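Local atomic coordinates of probable thiamine pyrophosphokinase (Staphylococcus saprophyticus, PDB entry 3L8M), a protein that probably transfers a pyrophosphate group from ATP to thiamine, yielding thiamine diphosphate. Residues M1-C7 against Y90-Y96; A109-L113 against N124-I128; L17-K21 against I34-I40. All coordinates share one frame; numbering follows the deposited sequence.

All three contacts belong to the alpha/beta part of the chain built on parallel strands. Contacts 1 and 2 are neighbours, their centres 10 Å apart, because strands 92-96 and 124-128 lie side by side in one sheet: Val95 N is 2.8 Å from Lys126 O, a probable hydrogen bond. They also share a sodium ion, bound by Asp94 from contact 1 and Asn124 from contact 2. Contact 3 is nested in the loop that contact 1 closes, with centres 14 Å apart, and meets it where Leu6 CD2 packs 3.8 Å from Ile34 CB. Contacts 2 and 3 do not touch; their centres are 22 Å apart.

Contact 1: residues M1-C7 against Y90-Y96; sequences MKANLLC and YRNIDVY. With NA (sodium ion), chain C.
Met1, a selenomethionine, holds CG anti to its own N (chi1 -171°) and then bends at chi3 (80°), which folds its methyl over the ring of Tyr90. CE sits 3.4 Å from the Tyr90 ring centroid, almost on the normal, while SE adds a Met-aromatic contact. On the opposite face Ala3 CB lies toward the rim, 3.2 Å from Tyr90 CD1; alanine's single methyl suits so close an approach. The ring is thus sandwiched by two CH-pi contacts, and His24 meets it edge-to-face.

Beyond this end, strands 2-6 and 92-96 pair in the parallel, Rossmann-like part of the sheet, between strands 24-28 and 124-128. Ala3 and Leu5 each donate and accept, in the staggered pattern of parallel strands; Leu5 N reaches Asp94 O at 2.8 Å. Ala3, Leu5, Ile93 and Val95 make one face apolar, with Leu5 CD1 3.6 Å from Ile93 CG2, and helix 77-87 packs on Leu5 and Val95.

The other face is polar around Lys2, Asn4, Asn92 and Asp94, with Leu6 and Tyr96 at its far end. One water accepts from Lys2 NZ and Tyr96 OH and donates to Asn4 OD1 (2.7 Å) and Asp94 OD2 (2.6 Å). The extended Lys2 chain spans the distance to this water, and its amine also forms a salt bridge with Glu23, which accepts from Asn4 ND2 as well. With four partners the water is probably well ordered; it engages one Asp94 oxygen while OD1 makes a long sodium contact (2.9 Å), which would restrain the carboxylate's rotation.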
loop_
_atom_site.group_PDB
_atom_site.type_symbol
_atom_site.label_atom_id
_atom_site.label_comp_id
_atom_site.label_asym_id
_atom_site.label_seq_id
_atom_site.Cartn_x
_atom_site.Cartn_y
_atom_site.Cartn_z
HETATM N N MSE A 1 -8.634 0.021 -10.591
HETATM C CA MSE A 1 -8.348 -0.986 -9.534
HETATM C C MSE A 1 -8.319 -2.353 -10.204
HETATM O O MSE A 1 -9.234 -2.698 -10.946
HETATM C CB MSE A 1 -9.431 -0.931 -8.453
HETATM C CG MSE A 1 -9.126 -1.772 -7.227
HETATM SE SE MSE A 1 -10.166 -1.239 -5.693
HETATM C CE MSE A 1 -11.817 -2.124 -6.127
ATOM N N LYS A 2 -7.262 -3.119 -9.941
ATOM C CA LYS A 2 -7.073 -4.433 -10.544
ATOM C C LYS A 2 -7.250 -5.634 -9.608
ATOM O O LYS A 2 -6.734 -5.651 -8.486
ATOM C CB LYS A 2 -5.678 -4.489 -11.167
ATOM C CG LYS A 2 -5.340 -5.797 -11.865
ATOM C CD LYS A 2 -3.832 -5.879 -12.074
ATOM C CE LYS A 2 -3.397 -7.204 -12.679
ATOM N NZ LYS A 2 -1.925 -7.364 -12.548
ATOM N N ALA A 3 -7.966 -6.652 -10.076
ATOM C CA ALA A 3 -8.162 -7.845 -9.260
ATOM C C ALA A 3 -7.753 -9.119 -10.006
ATOM O O ALA A 3 -8.041 -9.279 -11.193
ATOM C CB ALA A 3 -9.618 -7.947 -8.806
ATOM N N ASN A 4 -7.062 -10.009 -9.298
ATOM C CA ASN A 4 -6.619 -11.283 -9.858
ATOM C C ASN A 4 -7.422 -12.379 -9.184
ATOM O O ASN A 4 -7.544 -12.392 -7.963
ATOM C CB ASN A 4 -5.141 -11.540 -9.561
ATOM C CG ASN A 4 -4.238 -10.516 -10.180
ATOM O OD1 ASN A 4 -4.217 -10.345 -11.403
ATOM N ND2 ASN A 4 -3.478 -9.818 -9.340
ATOM N N LEU A 5 -7.971 -13.292 -9.975
ATOM C CA LEU A 5 -8.740 -14.404 -9.427
ATOM C C LEU A 5 -7.994 -15.704 -9.647
ATOM O O LEU A 5 -7.428 -15.933 -10.716
ATOM C CB LEU A 5 -10.122 -14.513 -10.091
ATOM C CG LEU A 5 -11.239 -13.618 -9.537
ATOM C CD1 LEU A 5 -10.913 -12.153 -9.799
ATOM C CD2 LEU A 5 -12.573 -14.013 -10.172
ATOM N N LEU A 6 -7.972 -16.550 -8.626
ATOM C CA LEU A 6 -7.340 -17.843 -8.768
ATOM C C LEU A 6 -8.430 -18.911 -8.622
ATOM O O LEU A 6 -9.118 -18.956 -7.604
ATOM C CB LEU A 6 -6.256 -18.033 -7.711
ATOM C CG LEU A 6 -5.417 -19.304 -7.881
ATOM C CD1 LEU A 6 -4.816 -19.328 -9.283
ATOM C CD2 LEU A 6 -4.316 -19.350 -6.814
ATOM N N CYS A 7 -8.592 -19.746 -9.648
ATOM C CA CYS A 7 -9.591 -20.822 -9.632
ATOM C C CYS A 7 -8.986 -22.197 -9.385
ATOM O O CYS A 7 -9.715 -23.166 -9.235
ATOM C CB CYS A 7 -10.338 -20.907 -10.957
ATOM S SG CYS A 7 -11.095 -19.404 -11.510
ATOM N N TYR A 90 -13.680 -3.040 -9.059
ATOM C CA TYR A 90 -12.526 -3.578 -9.776
ATOM C C TYR A 90 -12.834 -3.466 -11.272
ATOM O O TYR A 90 -13.843 -3.988 -11.742
ATOM C CB TYR A 90 -12.299 -5.043 -9.373
ATOM C CG TYR A 90 -11.683 -5.216 -7.988
ATOM C CD1 TYR A 90 -10.335 -4.956 -7.770
ATOM C CD2 TYR A 90 -12.453 -5.639 -6.902
ATOM C CE1 TYR A 90 -9.760 -5.117 -6.510
ATOM C CE2 TYR A 90 -11.889 -5.796 -5.631
ATOM C CZ TYR A 90 -10.539 -5.534 -5.448
ATOM O OH TYR A 90 -9.972 -5.680 -4.203
ATOM N N ARG A 91 -11.973 -2.779 -12.014
ATOM C CA ARG A 91 -12.195 -2.576 -13.444
ATOM C C ARG A 91 -11.403 -3.507 -14.358
ATOM O O ARG A 91 -11.840 -3.812 -15.467
ATOM C CB ARG A 91 -11.870 -1.133 -13.824
ATOM C CG ARG A 91 -12.416 -0.731 -15.176
ATOM C CD ARG A 91 -13.648 0.153 -15.036
ATOM N NE ARG A 91 -13.293 1.538 -14.734
ATOM C CZ ARG A 91 -12.574 2.316 -15.541
ATOM N NH1 ARG A 91 -12.131 1.843 -16.699
ATOM N NH2 ARG A 91 -12.302 3.570 -15.198
ATOM N N ASN A 92 -10.225 -3.924 -13.905
ATOM C CA ASN A 92 -9.379 -4.824 -14.678
ATOM C C ASN A 92 -9.335 -6.126 -13.909
ATOM O O ASN A 92 -8.859 -6.154 -12.779
ATOM C CB ASN A 92 -7.965 -4.251 -14.820
ATOM C CG ASN A 92 -7.936 -2.962 -15.622
ATOM O OD1 ASN A 92 -8.337 -2.930 -16.788
ATOM N ND2 ASN A 92 -7.463 -1.890 -14.998
ATOM N N ILE A 93 -9.846 -7.195 -14.516
ATOM C CA ILE A 93 -9.879 -8.501 -13.872
ATOM C C ILE A 93 -9.104 -9.557 -14.651
ATOM O O ILE A 93 -9.355 -9.770 -15.833
ATOM C CB ILE A 93 -11.334 -9.012 -13.702
ATOM C CG1 ILE A 93 -12.236 -7.891 -13.163
ATOM C CG2 ILE A 93 -11.357 -10.212 -12.767
ATOM C CD1 ILE A 93 -11.695 -7.193 -11.959
ATOM N N ASP A 94 -8.160 -10.210 -13.980
ATOM C CA ASP A 94 -7.366 -11.271 -14.589
ATOM C C ASP A 94 -7.733 -12.579 -13.908
ATOM O O ASP A 94 -7.523 -12.736 -12.701
ATOM C CB ASP A 94 -5.864 -11.018 -14.404
ATOM C CG ASP A 94 -5.358 -9.873 -15.249
ATOM O OD1 ASP A 94 -6.156 -9.355 -16.059
ATOM O OD2 ASP A 94 -4.170 -9.501 -15.113
ATOM N N VAL A 95 -8.291 -13.508 -14.678
ATOM C CA VAL A 95 -8.671 -14.801 -14.130
ATOM C C VAL A 95 -7.605 -15.834 -14.491
ATOM O O VAL A 95 -7.307 -16.068 -15.666
ATOM C CB VAL A 95 -10.059 -15.255 -14.664
ATOM C CG1 VAL A 95 -10.430 -16.611 -14.072
ATOM C CG2 VAL A 95 -11.124 -14.207 -14.302
ATOM N N TYR A 96 -7.030 -16.446 -13.468
ATOM C CA TYR A 96 -5.998 -17.455 -13.646
ATOM C C TYR A 96 -6.592 -18.751 -13.144
ATOM O O TYR A 96 -7.512 -18.726 -12.321
ATOM C CB TYR A 96 -4.779 -17.116 -12.779
ATOM C CG TYR A 96 -4.039 -15.873 -13.193
ATOM C CD1 TYR A 96 -2.967 -15.946 -14.084
ATOM C CD2 TYR A 96 -4.395 -14.626 -12.686
ATOM C CE1 TYR A 96 -2.262 -14.809 -14.457
ATOM C CE2 TYR A 96 -3.695 -13.477 -13.051
ATOM C CZ TYR A 96 -2.627 -13.579 -13.938
ATOM O OH TYR A 96 -1.905 -12.463 -14.282
HETATM NA NA NA C . -7.694 -7.465 -17.537
HETATM O O HOH W 1 -6.520 -1.012 -12.542
HETATM O O HOH W 2 -2.344 -10.037 -13.276
#

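Contact 2: residues A109-L113 against N124-I128; sequences ALQIL and NIKLI. With NA (sodium ion), chain C.
A beta-alpha-beta crossover joins the parallel neighbours 92-96 and 124-128 through helix 103-113 and the short helix 116-119, and in this contact the last turn of helix 103-113 lies on the second strand, Leu113 against Ile125 and Leu127. Helix and strand segments run nearly antiparallel, at 159°, with axes 9.3 Å apart, as expected for a helix layered on a sheet.

On the helix side Leu113 carries most of the packing and splits its two methyls between strand residues. CD2 presses on Ile125, 3.3 Å from CG2 and 3.2 Å from the backbone O, a tight fit; CD1 crosses to Leu127 CD1 at 3.6 Å. Leu127 keeps CG beside its backbone N (chi1 -56°) and extends toward the helix, where the same CD1 also meets Leu110 CD2 at 3.5 Å, the two side chains nearly perpendicular. The small Ala109 makes a looser contact, CB to Leu127 CD2 at 4.2 Å. Ile112 packs on helix 77-87, while Leu127 also touches Val95 of the adjoining strand.

Alternation along the strand sends Asn124 and Lys126 to the other side of the sheet. The sodium ion lies near this side, bound at 3.0 Å by the backbone O of Asn124 together with Asp94, and the Lys126 chain passes by it, CG 3.6 Å from the sodium, on its way to a salt bridge with Glu133. With no hydrogen bond between the two segments, apolar packing joins the helix side, consistent with its burial, whereas the reverse carries Asn124 and Lys126 beside the ion.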
loop_
_atom_site.group_PDB
_atom_site.type_symbol
_atom_site.label_atom_id
_atom_site.label_comp_id
_atom_site.label_asym_id
_atom_site.label_seq_id
_atom_site.Cartn_x
_atom_site.Cartn_y
_atom_site.Cartn_z
ATOM N N ALA A 109 -16.372 -20.270 -18.246
ATOM C CA ALA A 109 -15.556 -19.089 -18.028
ATOM C C ALA A 109 -15.655 -18.186 -19.261
ATOM O O ALA A 109 -15.631 -16.955 -19.133
ATOM C CB ALA A 109 -14.091 -19.494 -17.738
ATOM N N LEU A 110 -15.782 -18.782 -20.450
ATOM C CA LEU A 110 -15.908 -17.985 -21.679
ATOM C C LEU A 110 -17.275 -17.291 -21.753
ATOM O O LEU A 110 -17.389 -16.170 -22.263
ATOM C CB LEU A 110 -15.699 -18.853 -22.923
ATOM C CG LEU A 110 -14.333 -19.519 -23.124
ATOM C CD1 LEU A 110 -14.383 -20.378 -24.371
ATOM C CD2 LEU A 110 -13.236 -18.474 -23.247
ATOM N N GLN A 111 -18.314 -17.949 -21.240
ATOM C CA GLN A 111 -19.643 -17.343 -21.239
ATOM C C GLN A 111 -19.636 -16.020 -20.454
ATOM O O GLN A 111 -20.298 -15.056 -20.845
ATOM C CB GLN A 111 -20.674 -18.306 -20.646
ATOM C CG GLN A 111 -20.928 -19.543 -21.492
ATOM C CD GLN A 111 -21.897 -20.507 -20.840
ATOM O OE1 GLN A 111 -22.040 -20.521 -19.617
ATOM N NE2 GLN A 111 -22.568 -21.316 -21.655
ATOM N N ILE A 112 -18.897 -15.978 -19.347
ATOM C CA ILE A 112 -18.835 -14.773 -18.530
ATOM C C ILE A 112 -18.281 -13.570 -19.298
ATOM O O ILE A 112 -18.841 -12.470 -19.234
ATOM C CB ILE A 112 -17.983 -14.998 -17.267
ATOM C CG1 ILE A 112 -18.623 -16.077 -16.396
ATOM C CG2 ILE A 112 -17.889 -13.710 -16.458
ATOM C CD1 ILE A 112 -17.720 -16.549 -15.292
ATOM N N LEU A 113 -17.189 -13.777 -20.030
ATOM C CA LEU A 113 -16.582 -12.706 -20.803
ATOM C C LEU A 113 -17.579 -12.159 -21.824
ATOM O O LEU A 113 -17.499 -11.004 -22.232
ATOM C CB LEU A 113 -15.351 -13.218 -21.555
ATOM C CG LEU A 113 -14.113 -13.743 -20.821
ATOM C CD1 LEU A 113 -13.231 -14.459 -21.827
ATOM C CD2 LEU A 113 -13.340 -12.611 -20.172
ATOM N N ASN A 124 -12.689 -4.734 -18.008
ATOM C CA ASN A 124 -11.737 -5.473 -18.831
ATOM C C ASN A 124 -11.429 -6.826 -18.189
ATOM O O ASN A 124 -10.606 -6.905 -17.279
ATOM C CB ASN A 124 -10.439 -4.671 -18.974
ATOM C CG ASN A 124 -9.369 -5.419 -19.742
ATOM O OD1 ASN A 124 -8.176 -5.155 -19.582
ATOM N ND2 ASN A 124 -9.789 -6.353 -20.591
ATOM N N ILE A 125 -12.095 -7.880 -18.658
ATOM C CA ILE A 125 -11.894 -9.225 -18.127
ATOM C C ILE A 125 -11.006 -10.071 -19.058
ATOM O O ILE A 125 -11.270 -10.173 -20.254
ATOM C CB ILE A 125 -13.243 -9.970 -17.964
ATOM C CG1 ILE A 125 -14.261 -9.104 -17.216
ATOM C CG2 ILE A 125 -13.023 -11.269 -17.205
ATOM C CD1 ILE A 125 -14.001 -8.986 -15.725
ATOM N N LYS A 126 -9.949 -10.669 -18.511
ATOM C CA LYS A 126 -9.065 -11.525 -19.298
ATOM C C LYS A 126 -8.806 -12.860 -18.595
ATOM O O LYS A 126 -8.595 -12.897 -17.380
ATOM C CB LYS A 126 -7.710 -10.865 -19.534
ATOM C CG LYS A 126 -7.692 -9.668 -20.435
ATOM C CD LYS A 126 -6.263 -9.157 -20.550
ATOM C CE LYS A 126 -6.208 -7.852 -21.331
ATOM N NZ LYS A 126 -4.819 -7.324 -21.461
ATOM N N LEU A 127 -8.832 -13.949 -19.365
ATOM C CA LEU A 127 -8.546 -15.288 -18.836
ATOM C C LEU A 127 -7.079 -15.456 -19.186
ATOM O O LEU A 127 -6.668 -15.133 -20.307
ATOM C CB LEU A 127 -9.380 -16.364 -19.550
ATOM C CG LEU A 127 -10.907 -16.178 -19.539
ATOM C CD1 LEU A 127 -11.595 -17.265 -20.384
ATOM C CD2 LEU A 127 -11.410 -16.216 -18.097
ATOM N N ILE A 128 -6.281 -15.940 -18.242
ATOM C CA ILE A 128 -4.857 -16.088 -18.498
ATOM C C ILE A 128 -4.241 -17.364 -17.960
ATOM O O ILE A 128 -4.551 -17.772 -16.857
ATOM C CB ILE A 128 -4.053 -14.919 -17.852
ATOM C CG1 ILE A 128 -4.673 -13.564 -18.222
ATOM C CG2 ILE A 128 -2.583 -14.998 -18.268
ATOM C CD1 ILE A 128 -3.988 -12.376 -17.523
HETATM NA NA NA C . -7.694 -7.465 -17.537
#

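Contact 3: residues L17-K21 against I34-I40; sequences LVEHK and ILLESGI
The Schellman motif that ends helix 30-37 packs against the short, weakly bonded helix 16-19 and the turn after it, with Leu17 and Lys21 doing the touching. Leu17 is directed toward the helix end and spreads its methyls: CD1 reaches Ser38 OG at 3.1 Å and Ile34 CG2 at 4.0 Å, while CD2 meets Leu35 CD2 at 4.1 Å. Serine can face this methyl because its hydroxyl donates to Ile34 O at 3.0 Å, satisfying its polarity within the helix end; Ser38 N approaches that carbonyl from the opposite face of its plane.

In the capping motif itself, Ile40 N donates a hydrogen bond to Leu35 O and Gly39 N one to Leu36 O, with Gly39 at a positive phi (74°) that glycine adopts easily. The turn leaves Ile40 facing segment 17-21, where its CD1 lies 3.6 Å from Leu17 O. Both helices follow parallel strands of the Rossmann-like sheet, 2-6 and 24-28, and Trp25 of the latter touches Leu17 and Leu35.

Lys21 runs past Ile40 in the opposite direction, its aliphatic part alongside the isoleucine. Extended to CE, it bends only at chi4 (52°), bringing NZ to 3.1 Å from Gly39 O, and it also packs on Pro42 of a neighbouring subunit.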
loop_
_atom_site.group_PDB
_atom_site.type_symbol
_atom_site.label_atom_id
_atom_site.label_comp_id
_atom_site.label_asym_id
_atom_site.label_seq_id
_atom_site.Cartn_x
_atom_site.Cartn_y
_atom_site.Cartn_z
ATOM N N LEU A 17 2.277 -16.207 -8.260
ATOM C CA LEU A 17 1.916 -15.827 -6.897
ATOM C C LEU A 17 2.979 -15.002 -6.171
ATOM O O LEU A 17 2.645 -14.156 -5.342
ATOM C CB LEU A 17 1.543 -17.057 -6.057
ATOM C CG LEU A 17 0.274 -17.781 -6.505
ATOM C CD1 LEU A 17 -0.182 -18.739 -5.406
ATOM C CD2 LEU A 17 -0.826 -16.762 -6.815
ATOM N N VAL A 18 4.249 -15.246 -6.477
ATOM C CA VAL A 18 5.342 -14.478 -5.863
ATOM C C VAL A 18 5.467 -13.109 -6.539
ATOM O O VAL A 18 5.577 -12.080 -5.875
ATOM C CB VAL A 18 6.720 -15.204 -6.009
ATOM C CG1 VAL A 18 7.844 -14.346 -5.400
ATOM C CG2 VAL A 18 6.668 -16.561 -5.329
ATOM N N GLU A 19 5.414 -13.103 -7.866
ATOM C CA GLU A 19 5.575 -11.870 -8.633
ATOM C C GLU A 19 4.486 -10.814 -8.456
ATOM O O GLU A 19 4.720 -9.631 -8.697
ATOM C CB GLU A 19 5.719 -12.202 -10.119
ATOM C CG GLU A 19 6.746 -13.272 -10.412
ATOM C CD GLU A 19 6.900 -13.533 -11.902
ATOM O OE1 GLU A 19 5.903 -13.391 -12.642
ATOM O OE2 GLU A 19 8.015 -13.894 -12.327
ATOM N N HIS A 20 3.292 -11.245 -8.061
ATOM C CA HIS A 20 2.174 -10.321 -7.845
ATOM C C HIS A 20 1.593 -10.495 -6.444
ATOM O O HIS A 20 0.412 -10.254 -6.223
ATOM C CB HIS A 20 1.068 -10.567 -8.876
ATOM C CG HIS A 20 1.502 -10.377 -10.294
ATOM N ND1 HIS A 20 0.694 -10.693 -11.364
ATOM C CD2 HIS A 20 2.660 -9.916 -10.821
ATOM C CE1 HIS A 20 1.337 -10.440 -12.489
ATOM N NE2 HIS A 20 2.533 -9.969 -12.188
ATOM N N LYS A 21 2.435 -10.921 -5.509
ATOM C CA LYS A 21 2.022 -11.151 -4.124
ATOM C C LYS A 21 1.327 -9.974 -3.432
ATOM O O LYS A 21 0.550 -10.179 -2.503
ATOM C CB LYS A 21 3.233 -11.572 -3.286
ATOM C CG LYS A 21 2.934 -11.698 -1.808
ATOM C CD LYS A 21 4.156 -12.095 -0.996
ATOM C CE LYS A 21 3.854 -11.979 0.498
ATOM N NZ LYS A 21 2.601 -12.716 0.885
ATOM N N ILE A 34 -5.046 -22.260 -2.184
ATOM C CA ILE A 34 -3.721 -22.077 -2.783
ATOM C C ILE A 34 -3.193 -20.681 -2.412
ATOM O O ILE A 34 -2.003 -20.515 -2.132
ATOM C CB ILE A 34 -3.725 -22.183 -4.346
ATOM C CG1 ILE A 34 -4.330 -23.510 -4.826
ATOM C CG2 ILE A 34 -2.301 -22.049 -4.866
ATOM C CD1 ILE A 34 -3.765 -24.750 -4.163
ATOM N N LEU A 35 -4.072 -19.678 -2.414
ATOM C CA LEU A 35 -3.649 -18.316 -2.064
ATOM C C LEU A 35 -3.095 -18.267 -0.645
ATOM O O LEU A 35 -1.962 -17.833 -0.420
ATOM C CB LEU A 35 -4.815 -17.325 -2.198
ATOM C CG LEU A 35 -5.169 -16.996 -3.649
ATOM C CD1 LEU A 35 -6.395 -16.121 -3.733
ATOM C CD2 LEU A 35 -3.988 -16.298 -4.281
ATOM N N LEU A 36 -3.909 -18.728 0.301
ATOM C CA LEU A 36 -3.558 -18.763 1.709
ATOM C C LEU A 36 -2.271 -19.541 1.965
ATOM O O LEU A 36 -1.398 -19.086 2.718
ATOM C CB LEU A 36 -4.714 -19.378 2.499
ATOM C CG LEU A 36 -6.015 -18.563 2.469
ATOM C CD1 LEU A 36 -7.168 -19.396 3.017
ATOM C CD2 LEU A 36 -5.833 -17.282 3.286
ATOM N N GLU A 37 -2.152 -20.711 1.338
ATOM C CA GLU A 37 -0.965 -21.564 1.497
ATOM C C GLU A 37 0.312 -20.839 1.105
ATOM O O GLU A 37 1.385 -21.104 1.651
ATOM C CB GLU A 37 -1.117 -22.839 0.665
ATOM C CG GLU A 37 -1.762 -23.978 1.429
ATOM C CD GLU A 37 -2.466 -24.971 0.532
ATOM O OE1 GLU A 37 -1.871 -25.425 -0.472
ATOM O OE2 GLU A 37 -3.627 -25.304 0.842
ATOM N N SER A 38 0.181 -19.928 0.149
ATOM C CA SER A 38 1.288 -19.113 -0.336
ATOM C C SER A 38 1.430 -17.882 0.558
ATOM O O SER A 38 2.218 -16.984 0.272
ATOM C CB SER A 38 1.020 -18.662 -1.772
ATOM O OG SER A 38 0.832 -19.782 -2.618
ATOM N N GLY A 39 0.644 -17.837 1.628
ATOM C CA GLY A 39 0.712 -16.716 2.552
ATOM C C GLY A 39 0.090 -15.447 2.017
ATOM O O GLY A 39 0.495 -14.349 2.386
ATOM N N ILE A 40 -0.883 -15.607 1.127
ATOM C CA ILE A 40 -1.574 -14.485 0.536
ATOM C C ILE A 40 -3.002 -14.426 1.080
ATOM O O ILE A 40 -3.714 -15.435 1.081
ATOM C CB ILE A 40 -1.601 -14.614 -1.006
ATOM C CG1 ILE A 40 -0.191 -14.389 -1.567
ATOM C CG2 ILE A 40 -2.578 -13.591 -1.615
ATOM C CD1 ILE A 40 -0.123 -14.447 -3.102
#